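SusD-like protein BACOVA_02651 (Bacteroides ovatus, PDB 5E75) binds polysaccharide at the cell surface and probably captures xyloglucan before its transport into the periplasm for degradation. Local coordinates at residues P147-E152 with V513-N518. Sequence-based numbering, arbitrary orientation.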
loop_
_atom_site.group_PDB
_atom_site.type_symbol
_atom_site.label_atom_id
_atom_site.label_comp_id
_atom_site.label_asym_id
_atom_site.label_seq_id
_atom_site.Cartn_x
_atom_site.Cartn_y
_atom_site.Cartn_z
ATOM N N PRO A 147 -0.147 -2.081 28.140
ATOM C CA PRO A 147 0.393 -3.263 27.477
ATOM C C PRO A 147 -0.058 -3.422 26.033
ATOM O O PRO A 147 -1.092 -2.886 25.615
ATOM C CB PRO A 147 -0.177 -4.411 28.312
ATOM C CG PRO A 147 -1.437 -3.879 28.885
ATOM C CD PRO A 147 -1.183 -2.433 29.134
ATOM N N LEU A 148 0.748 -4.158 25.285
ATOM C CA LEU A 148 0.372 -4.640 23.974
ATOM C C LEU A 148 -0.791 -5.610 24.080
ATOM O O LEU A 148 -0.951 -6.296 25.090
ATOM C CB LEU A 148 1.556 -5.375 23.362
ATOM C CG LEU A 148 2.798 -4.542 23.045
ATOM C CD1 LEU A 148 4.015 -5.452 22.907
ATOM C CD2 LEU A 148 2.555 -3.778 21.773
ATOM N N ASN A 149 -1.586 -5.683 23.017
ATOM C CA ASN A 149 -2.603 -6.718 22.887
ATOM C C ASN A 149 -2.221 -7.741 21.828
ATOM O O ASN A 149 -1.413 -7.457 20.943
ATOM C CB ASN A 149 -3.945 -6.063 22.567
ATOM C CG ASN A 149 -4.398 -5.129 23.667
ATOM O OD1 ASN A 149 -4.526 -3.914 23.473
ATOM N ND2 ASN A 149 -4.627 -5.689 24.848
ATOM N N ARG A 150 -2.795 -8.939 21.918
ATOM C CA ARG A 150 -2.366 -10.050 21.067
ATOM C C ARG A 150 -2.807 -9.866 19.625
ATOM O O ARG A 150 -3.774 -9.174 19.351
ATOM C CB ARG A 150 -2.938 -11.368 21.588
ATOM C CG ARG A 150 -2.591 -11.669 23.045
ATOM C CD ARG A 150 -3.430 -12.832 23.564
ATOM N NE ARG A 150 -4.842 -12.476 23.518
ATOM C CZ ARG A 150 -5.835 -13.206 24.011
ATOM N NH1 ARG A 150 -5.585 -14.359 24.621
ATOM N NH2 ARG A 150 -7.081 -12.762 23.909
ATOM N N GLU A 151 -2.078 -10.476 18.701
ATOM C CA GLU A 151 -2.452 -10.449 17.299
ATOM C C GLU A 151 -3.927 -10.835 17.089
ATOM O O GLU A 151 -4.619 -10.190 16.300
ATOM C CB GLU A 151 -1.497 -11.342 16.489
ATOM C CG GLU A 151 -0.071 -10.775 16.434
ATOM C CD GLU A 151 0.947 -11.661 15.728
ATOM O OE1 GLU A 151 0.571 -12.691 15.134
ATOM O OE2 GLU A 151 2.148 -11.327 15.774
ATOM N N GLU A 152 -4.432 -11.863 17.778
ATOM C CA GLU A 152 -5.828 -12.243 17.593
ATOM C C GLU A 152 -6.790 -11.147 18.050
ATOM O O GLU A 152 -7.830 -10.962 17.425
ATOM C CB GLU A 152 -6.173 -13.587 18.274
ATOM C CG GLU A 152 -5.635 -14.827 17.544
ATOM C CD GLU A 152 -6.154 -14.936 16.111
ATOM O OE1 GLU A 152 -7.392 -14.852 15.934
ATOM O OE2 GLU A 152 -5.325 -15.091 15.171
ATOM N N VAL A 513 -1.226 -8.945 26.102
ATOM C CA VAL A 513 -2.274 -9.429 26.986
ATOM C C VAL A 513 -3.610 -9.332 26.280
ATOM O O VAL A 513 -3.741 -8.639 25.273
ATOM C CB VAL A 513 -2.322 -8.625 28.289
ATOM C CG1 VAL A 513 -0.936 -8.602 28.946
ATOM C CG2 VAL A 513 -2.811 -7.194 28.051
ATOM N N PRO A 514 -4.619 -10.042 26.790
ATOM C CA PRO A 514 -5.929 -9.950 26.142
ATOM C C PRO A 514 -6.549 -8.566 26.240
ATOM O O PRO A 514 -6.392 -7.883 27.248
ATOM C CB PRO A 514 -6.785 -10.960 26.923
ATOM C CG PRO A 514 -5.795 -11.865 27.592
ATOM C CD PRO A 514 -4.603 -11.024 27.889
ATOM N N TYR A 515 -7.273 -8.183 25.200
ATOM C CA TYR A 515 -8.032 -6.935 25.208
ATOM C C TYR A 515 -9.406 -7.155 25.835
ATOM O O TYR A 515 -10.032 -8.188 25.627
ATOM C CB TYR A 515 -8.198 -6.410 23.777
ATOM C CG TYR A 515 -8.826 -5.031 23.694
ATOM C CD1 TYR A 515 -8.153 -3.910 24.164
ATOM C CD2 TYR A 515 -10.077 -4.844 23.137
ATOM C CE1 TYR A 515 -8.716 -2.642 24.095
ATOM C CE2 TYR A 515 -10.655 -3.573 23.058
ATOM C CZ TYR A 515 -9.966 -2.484 23.537
ATOM O OH TYR A 515 -10.513 -1.220 23.473
ATOM N N THR A 516 -9.871 -6.176 26.604
ATOM C CA THR A 516 -11.243 -6.198 27.092
ATOM C C THR A 516 -12.163 -5.504 26.105
ATOM O O THR A 516 -12.197 -4.275 26.011
ATOM C CB THR A 516 -11.369 -5.520 28.449
ATOM O OG1 THR A 516 -10.970 -4.151 28.335
ATOM C CG2 THR A 516 -10.502 -6.226 29.444
ATOM N N PHE A 517 -12.895 -6.309 25.352
ATOM C CA PHE A 517 -13.772 -5.798 24.312
ATOM C C PHE A 517 -15.018 -5.170 24.916
ATOM O O PHE A 517 -15.493 -5.593 25.972
ATOM C CB PHE A 517 -14.114 -6.909 23.309
ATOM C CG PHE A 517 -13.001 -7.193 22.335
ATOM C CD1 PHE A 517 -12.028 -8.147 22.601
ATOM C CD2 PHE A 517 -12.915 -6.468 21.167
ATOM C CE1 PHE A 517 -10.993 -8.367 21.705
ATOM C CE2 PHE A 517 -11.901 -6.681 20.285
ATOM C CZ PHE A 517 -10.934 -7.625 20.547
ATOM N N ASN A 518 -15.523 -4.144 24.238
ATOM C CA ASN A 518 -16.712 -3.413 24.645
ATOM C C ASN A 518 -17.927 -3.784 23.799
ATOM O O ASN A 518 -18.976 -3.139 23.872
ATOM C CB ASN A 518 -16.423 -1.909 24.570
ATOM C CG ASN A 518 -15.349 -1.483 25.553
ATOM O OD1 ASN A 518 -15.517 -1.632 26.761
ATOM N ND2 ASN A 518 -14.234 -0.973 25.045
#
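Asn149 sets its CG beside its own backbone N, anti to the carbonyl carbon (chi1 -62°), while Tyr515 has CG anti to the backbone N (chi1 -173°); Asn149 OD1 lies 3.7 Å from Tyr515 CD1, amide and ring planes 79° apart. From there Asn149 ND2 donates a nearly straight hydrogen bond to Val513 O at 3.1 Å, approaching from above the carbonyl plane. The same oxygen receives a CA-H contact from Asn149 CA, 3.3 Å away, and a weak hydrogen bond from Arg150 N. Val513 N adds a hydrogen bond to Leu148 O at 2.8 Å. Beside this, Pro147 CG rests on Val513 CG2 (3.7 Å). Arg150, at the N-cap position of helix 151-168, bends at chi3 and lays one guanidinium face over Pro514 CB, 3.5 Å from Arg150 NH2, while NE forms a salt bridge with Asp153. Tyr515 OH is hydrogen-bonded to Glu135 OE2. An alanine in place of Asn149 would lose both amide hydrogen bonds and probably loosen the C-terminal tail from the loop leading into the helix. With ND2 donating to Val513 O and OD1 accepting from Leu133 N, Asn149 holds the tail of this SusD-family chain to the segment entering helix 151-168 and is itself fixed to Leu133.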